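Putative thiol-disulfide isomerase or thioredoxin (Salmonella enterica subsp. enterica serovar Typhimurium, PDB 3L9V) probably acts as a DsbA-like thiol-disulfide oxidoreductase that exchanges disulfide bonds with substrate proteins. Local coordinates at residues Ala15-Phe21 against Leu137-Val143; Leu73-Glu79 against Phe107-Ile113. All coordinates share one frame; numbering follows the deposited sequence.

Contact 1. Residues Ala15-Phe21 against Leu137-Val143; sequences APAVVEF and LFKEYGV
The ring of Phe-21 reaches from its strand to the C-terminal turn of helix 125-140, and meets Tyr-141 there. The pair is an offset edge-to-face stack. The rim of Phe-21 is turned to the face of Tyr-141, with centroids 5.3 Å apart and planes at 60°. The closest atoms are Phe-21 CZ and Tyr-141 CD1, 3.6 Å apart. Val-143 takes one face of the Phe-21 ring. Its CG2 sits 3.6 Å from the Phe-21 centroid and 8° off the ring normal, a CH-pi contact. Strand 18-22 is an inner strand of the thioredoxin-fold sheet, between 148-151 and 52-56. In this DsbA-like protein the last turn of helix 125-140 and the turn after it pack on it. A Schellman motif at Gly-142 ends the helix and turns the chain so that Val-143 faces Phe-21. Leu-137 CB lies in the plane of the Phe-21 ring, at its edge, 3.8 Å from CZ. The other end of Tyr-141 reaches back along the strand. Its OH lies 3.3 Å from Ala-15 CB and 3.4 Å from Val-19 CG2. Outside the two segments, the Phe-21 ring also meets Tyr-55, and Tyr-141 meets Tyr-150.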
loop_
_atom_site.group_PDB
_atom_site.type_symbol
_atom_site.label_atom_id
_atom_site.label_comp_id
_atom_site.label_asym_id
_atom_site.label_seq_id
_atom_site.Cartn_x
_atom_site.Cartn_y
_atom_site.Cartn_z
ATOM N N ALA A 15 2.756 -7.361 14.078
ATOM C CA ALA A 15 2.733 -6.525 12.878
ATOM C C ALA A 15 3.919 -6.824 11.993
ATOM O O ALA A 15 5.012 -7.089 12.481
ATOM C CB ALA A 15 2.732 -5.043 13.250
ATOM N N PRO A 16 3.709 -6.776 10.671
ATOM C CA PRO A 16 4.868 -6.778 9.785
ATOM C C PRO A 16 5.823 -5.648 10.210
ATOM O O PRO A 16 5.366 -4.699 10.835
ATOM C CB PRO A 16 4.247 -6.485 8.414
ATOM C CG PRO A 16 2.821 -6.946 8.524
ATOM C CD PRO A 16 2.430 -6.668 9.939
ATOM N N ALA A 17 7.110 -5.740 9.886
ATOM C CA ALA A 17 8.064 -4.709 10.309
ATOM C C ALA A 17 7.681 -3.339 9.790
ATOM O O ALA A 17 7.821 -2.335 10.501
ATOM C CB ALA A 17 9.472 -5.041 9.868
ATOM N N VAL A 18 7.244 -3.292 8.534
ATOM C CA VAL A 18 6.680 -2.064 7.979
ATOM C C VAL A 18 5.345 -2.363 7.326
ATOM O O VAL A 18 5.192 -3.354 6.600
ATOM C CB VAL A 18 7.613 -1.378 6.952
ATOM C CG1 VAL A 18 6.985 -0.080 6.455
ATOM C CG2 VAL A 18 8.963 -1.081 7.561
ATOM N N VAL A 19 4.372 -1.523 7.611
ATOM C CA VAL A 19 3.069 -1.590 6.973
ATOM C C VAL A 19 2.787 -0.219 6.366
ATOM O O VAL A 19 2.999 0.800 7.021
ATOM C CB VAL A 19 1.983 -1.910 7.999
ATOM C CG1 VAL A 19 0.585 -1.755 7.395
ATOM C CG2 VAL A 19 2.195 -3.321 8.584
ATOM N N GLU A 20 2.329 -0.202 5.119
ATOM C CA GLU A 20 1.874 1.042 4.492
ATOM C C GLU A 20 0.422 0.954 3.971
ATOM O O GLU A 20 0.099 0.130 3.119
ATOM C CB GLU A 20 2.833 1.456 3.374
ATOM C CG GLU A 20 2.379 2.686 2.624
ATOM C CD GLU A 20 3.288 3.070 1.466
ATOM O OE1 GLU A 20 4.446 2.599 1.385
ATOM O OE2 GLU A 20 2.828 3.859 0.622
ATOM N N PHE A 21 -0.463 1.765 4.525
ATOM C CA PHE A 21 -1.804 1.896 3.975
ATOM C C PHE A 21 -1.740 2.946 2.875
ATOM O O PHE A 21 -1.160 4.035 3.074
ATOM C CB PHE A 21 -2.807 2.300 5.051
ATOM C CG PHE A 21 -3.088 1.206 6.066
ATOM C CD1 PHE A 21 -2.187 0.945 7.094
ATOM C CD2 PHE A 21 -4.246 0.441 5.985
ATOM C CE1 PHE A 21 -2.444 -0.049 8.043
ATOM C CE2 PHE A 21 -4.503 -0.578 6.918
ATOM C CZ PHE A 21 -3.603 -0.817 7.951
ATOM N N LEU A 137 -7.603 -4.087 9.710
ATOM C CA LEU A 137 -6.362 -3.434 10.092
ATOM C C LEU A 137 -6.449 -1.908 9.958
ATOM O O LEU A 137 -5.751 -1.179 10.674
ATOM C CB LEU A 137 -5.182 -4.028 9.335
ATOM C CG LEU A 137 -4.963 -5.525 9.607
ATOM C CD1 LEU A 137 -3.843 -6.104 8.719
ATOM C CD2 LEU A 137 -4.677 -5.780 11.099
ATOM N N PHE A 138 -7.323 -1.427 9.070
ATOM C CA PHE A 138 -7.529 0.014 8.921
ATOM C C PHE A 138 -7.975 0.530 10.275
ATOM O O PHE A 138 -7.523 1.569 10.723
ATOM C CB PHE A 138 -8.584 0.329 7.852
ATOM C CG PHE A 138 -8.828 1.823 7.617
ATOM C CD1 PHE A 138 -8.193 2.495 6.593
ATOM C CD2 PHE A 138 -9.732 2.524 8.394
ATOM C CE1 PHE A 138 -8.421 3.866 6.365
ATOM C CE2 PHE A 138 -9.971 3.887 8.165
ATOM C CZ PHE A 138 -9.311 4.548 7.142
ATOM N N LYS A 139 -8.852 -0.218 10.933
ATOM C CA LYS A 139 -9.381 0.236 12.217
ATOM C C LYS A 139 -8.394 0.040 13.367
ATOM O O LYS A 139 -8.289 0.905 14.227
ATOM C CB LYS A 139 -10.743 -0.394 12.528
ATOM C CG LYS A 139 -11.796 -0.169 11.439
ATOM C CD LYS A 139 -13.171 -0.663 11.875
ATOM C CE LYS A 139 -13.110 -2.100 12.372
ATOM N NZ LYS A 139 -14.432 -2.556 12.890
ATOM N N GLU A 140 -7.636 -1.056 13.350
ATOM C CA GLU A 140 -6.692 -1.361 14.430
ATOM C C GLU A 140 -5.505 -0.409 14.468
ATOM O O GLU A 140 -5.020 -0.070 15.542
ATOM C CB GLU A 140 -6.183 -2.804 14.322
ATOM C CG GLU A 140 -7.276 -3.862 14.551
ATOM C CD GLU A 140 -6.724 -5.274 14.523
ATOM O OE1 GLU A 140 -5.499 -5.456 14.720
ATOM O OE2 GLU A 140 -7.513 -6.205 14.288
ATOM N N TYR A 141 -5.030 -0.003 13.291
ATOM C CA TYR A 141 -3.899 0.900 13.186
ATOM C C TYR A 141 -4.344 2.339 13.375
ATOM O O TYR A 141 -3.519 3.239 13.431
ATOM C CB TYR A 141 -3.200 0.773 11.820
ATOM C CG TYR A 141 -2.237 -0.377 11.729
ATOM C CD1 TYR A 141 -2.666 -1.628 11.330
ATOM C CD2 TYR A 141 -0.892 -0.215 12.057
ATOM C CE1 TYR A 141 -1.802 -2.678 11.259
ATOM C CE2 TYR A 141 -0.012 -1.271 11.981
ATOM C CZ TYR A 141 -0.486 -2.508 11.582
ATOM O OH TYR A 141 0.354 -3.584 11.488
ATOM N N GLY A 142 -5.647 2.558 13.431
ATOM C CA GLY A 142 -6.180 3.902 13.597
ATOM C C GLY A 142 -5.911 4.783 12.384
ATOM O O GLY A 142 -5.619 5.965 12.527
ATOM N N VAL A 143 -6.020 4.215 11.185
ATOM C CA VAL A 143 -5.633 4.945 9.972
ATOM C C VAL A 143 -6.512 6.151 9.708
ATOM O O VAL A 143 -7.722 6.074 9.840
ATOM C CB VAL A 143 -5.655 4.034 8.727
ATOM C CG1 VAL A 143 -5.234 4.819 7.483
ATOM C CG2 VAL A 143 -4.714 2.877 8.948
#

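Contact 2. Residues Leu73-Glu79 against Phe107-Ile113; sequences LAMVMKE and FMSATGI
Phe-107 points its ring from helix 100-111 into the side of helix 64-77, where Leu-73, Ala-74 and Met-77 receive it. Leu-73 covers one face. Its CD2 is 3.9 Å from the Phe-107 centroid and 28° off the ring normal, a CH-pi contact displaced toward CZ. The other partners stand at the rim of the ring. The backbone N of Ala-74 lies in the ring plane, 3.6 Å from Phe-107 CE2. Met-77, a selenomethionine, also meets the ring from the edge. Its SE is 3.8 Å from Phe-107 CE1, a Met-aromatic contact. The two helices belong to the helical part that DsbA-like proteins carry as an insertion in the thioredoxin fold. Their axes run at 24° to each other in the same direction, with a closest approach of 12.7 Å, and large side chains span the distance. Met-77 SE also touches Ile-113 CD1, at 4.0 Å. Nearer the helix ends, Glu-79 meets Thr-111 in loose contacts. Glu-79 CB is 4.1 Å from Thr-111 CG2, and Glu-79 OE2 lies as near to Thr-111 CB; no hydrogen bond forms between them. The Thr-111 chi1 of 65° sets OG1 between the backbone N and the carbonyl carbon, turned to its own helix, and leaves CG2 for Glu-79. OG1 donates to Phe-107 O at 2.9 Å, from above the carbonyl plane, and accepts from Ile-113 N in an ST turn. Phe-107 O also accepts from Thr-111 N. Ile-83 of helix 80-93 touches Ala-74, Phe-107 and Thr-111. Tyr-118 meets the Phe-107 ring edge-to-face.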
loop_
_atom_site.group_PDB
_atom_site.type_symbol
_atom_site.label_atom_id
_atom_site.label_comp_id
_atom_site.label_asym_id
_atom_site.label_seq_id
_atom_site.Cartn_x
_atom_site.Cartn_y
_atom_site.Cartn_z
ATOM N N LEU A 73 -6.935 -9.544 -4.043
ATOM C CA LEU A 73 -6.720 -10.656 -4.973
ATOM C C LEU A 73 -5.243 -10.751 -5.320
ATOM O O LEU A 73 -4.636 -11.829 -5.246
ATOM C CB LEU A 73 -7.598 -10.506 -6.240
ATOM C CG LEU A 73 -7.394 -11.629 -7.253
ATOM C CD1 LEU A 73 -7.746 -13.003 -6.644
ATOM C CD2 LEU A 73 -8.227 -11.337 -8.513
ATOM N N ALA A 74 -4.656 -9.609 -5.685
ATOM C CA ALA A 74 -3.214 -9.504 -5.856
ATOM C C ALA A 74 -2.430 -10.131 -4.683
ATOM O O ALA A 74 -1.492 -10.888 -4.888
ATOM C CB ALA A 74 -2.808 -8.034 -5.996
HETATM N N MSE A 75 -2.775 -9.763 -3.458
HETATM C CA MSE A 75 -2.081 -10.326 -2.297
HETATM C C MSE A 75 -2.243 -11.862 -2.254
HETATM O O MSE A 75 -1.268 -12.599 -2.148
HETATM C CB MSE A 75 -2.595 -9.691 -0.991
HETATM C CG MSE A 75 -2.470 -8.145 -0.893
HETATM SE SE MSE A 75 -3.325 -7.445 0.768
HETATM C CE MSE A 75 -1.756 -7.805 1.827
ATOM N N VAL A 76 -3.470 -12.350 -2.358
ATOM C CA VAL A 76 -3.670 -13.800 -2.380
ATOM C C VAL A 76 -2.792 -14.470 -3.453
ATOM O O VAL A 76 -2.206 -15.520 -3.200
ATOM C CB VAL A 76 -5.144 -14.159 -2.574
ATOM C CG1 VAL A 76 -5.309 -15.671 -2.841
ATOM C CG2 VAL A 76 -5.945 -13.742 -1.338
HETATM N N MSE A 77 -2.670 -13.834 -4.623
HETATM C CA MSE A 77 -1.961 -14.418 -5.766
HETATM C C MSE A 77 -0.476 -14.092 -5.778
HETATM O O MSE A 77 0.251 -14.571 -6.633
HETATM C CB MSE A 77 -2.566 -13.951 -7.105
HETATM C CG MSE A 77 -3.947 -14.479 -7.409
HETATM SE SE MSE A 77 -4.703 -13.666 -9.048
HETATM C CE MSE A 77 -3.300 -14.060 -10.320
ATOM N N LYS A 78 -0.020 -13.284 -4.827
ATOM C CA LYS A 78 1.397 -12.920 -4.774
ATOM C C LYS A 78 1.809 -12.136 -5.993
ATOM O O LYS A 78 2.918 -12.315 -6.520
ATOM C CB LYS A 78 2.268 -14.174 -4.641
ATOM C CG LYS A 78 1.962 -14.946 -3.360
ATOM C CD LYS A 78 2.815 -16.197 -3.213
ATOM C CE LYS A 78 2.450 -16.933 -1.926
ATOM N NZ LYS A 78 3.055 -18.292 -1.853
ATOM N N GLU A 79 0.910 -11.258 -6.429
ATOM C CA GLU A 79 1.118 -10.456 -7.627
ATOM C C GLU A 79 1.073 -8.953 -7.310
ATOM O O GLU A 79 0.788 -8.136 -8.183
ATOM C CB GLU A 79 0.036 -10.778 -8.668
ATOM C CG GLU A 79 0.043 -12.230 -9.153
ATOM C CD GLU A 79 1.023 -12.443 -10.282
ATOM O OE1 GLU A 79 2.106 -11.808 -10.271
ATOM O OE2 GLU A 79 0.702 -13.232 -11.198
ATOM N N PHE A 107 -6.285 -5.626 -14.208
ATOM C CA PHE A 107 -5.727 -6.720 -13.404
ATOM C C PHE A 107 -5.350 -7.871 -14.343
ATOM O O PHE A 107 -4.249 -8.420 -14.262
ATOM C CB PHE A 107 -6.739 -7.190 -12.354
ATOM C CG PHE A 107 -6.171 -8.141 -11.328
ATOM C CD1 PHE A 107 -5.886 -9.460 -11.660
ATOM C CD2 PHE A 107 -5.969 -7.727 -10.021
ATOM C CE1 PHE A 107 -5.381 -10.348 -10.714
ATOM C CE2 PHE A 107 -5.464 -8.595 -9.063
ATOM C CZ PHE A 107 -5.156 -9.911 -9.405
HETATM N N MSE A 108 -6.265 -8.211 -15.249
HETATM C CA MSE A 108 -6.039 -9.294 -16.226
HETATM C C MSE A 108 -4.861 -9.025 -17.133
HETATM O O MSE A 108 -4.079 -9.914 -17.421
HETATM C CB MSE A 108 -7.282 -9.497 -17.101
HETATM C CG MSE A 108 -8.423 -10.125 -16.355
HETATM SE SE MSE A 108 -9.997 -10.101 -17.469
HETATM C CE MSE A 108 -9.140 -10.947 -19.040
ATOM N N SER A 109 -4.730 -7.783 -17.579
ATOM C CA SER A 109 -3.628 -7.421 -18.454
ATOM C C SER A 109 -2.280 -7.515 -17.745
ATOM O O SER A 109 -1.278 -7.874 -18.340
ATOM C CB SER A 109 -3.831 -6.006 -18.997
ATOM O OG SER A 109 -2.714 -5.606 -19.769
ATOM N N ALA A 110 -2.248 -7.197 -16.463
ATOM C CA ALA A 110 -0.987 -7.191 -15.727
ATOM C C ALA A 110 -0.577 -8.612 -15.351
ATOM O O ALA A 110 0.614 -8.941 -15.243
ATOM C CB ALA A 110 -1.129 -6.337 -14.475
ATOM N N THR A 111 -1.558 -9.468 -15.122
ATOM C CA THR A 111 -1.216 -10.793 -14.615
ATOM C C THR A 111 -1.378 -11.958 -15.614
ATOM O O THR A 111 -0.768 -13.014 -15.440
ATOM C CB THR A 111 -2.011 -11.091 -13.362
ATOM O OG1 THR A 111 -3.402 -11.159 -13.705
ATOM C CG2 THR A 111 -1.759 -9.961 -12.302
ATOM N N GLY A 112 -2.190 -11.752 -16.643
ATOM C CA GLY A 112 -2.471 -12.799 -17.611
ATOM C C GLY A 112 -3.573 -13.722 -17.118
ATOM O O GLY A 112 -3.843 -14.739 -17.747
ATOM N N ILE A 113 -4.203 -13.392 -15.989
ATOM C CA ILE A 113 -5.289 -14.231 -15.490
ATOM C C ILE A 113 -6.440 -14.147 -16.499
ATOM O O ILE A 113 -6.596 -13.135 -17.178
ATOM C CB ILE A 113 -5.746 -13.846 -14.046
ATOM C CG1 ILE A 113 -6.589 -14.951 -13.417
ATOM C CG2 ILE A 113 -6.566 -12.567 -14.009
ATOM C CD1 ILE A 113 -7.227 -14.535 -12.069
#

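Contact 1 is buried and joins the sheet to the end of helix 125-140 and the turn that follows. Contact 2 is only partly buried and joins two helices of the helical part. They share no segment. Their centres are 23 Å apart, on opposite sides of the centre of the chain, and contact 2 is nested in the loop that contact 1 closes. In each a phenylalanine has the largest buried area, and neither has a hydrogen bond across it. The buried contact is aromatic and methyl packing. The partly buried one adds selenium to aliphatic packing, and a glutamate and a threonine touch without a hydrogen bond between them. Helix 125-140 connects the two regions, since its Val-127 touches Leu-73.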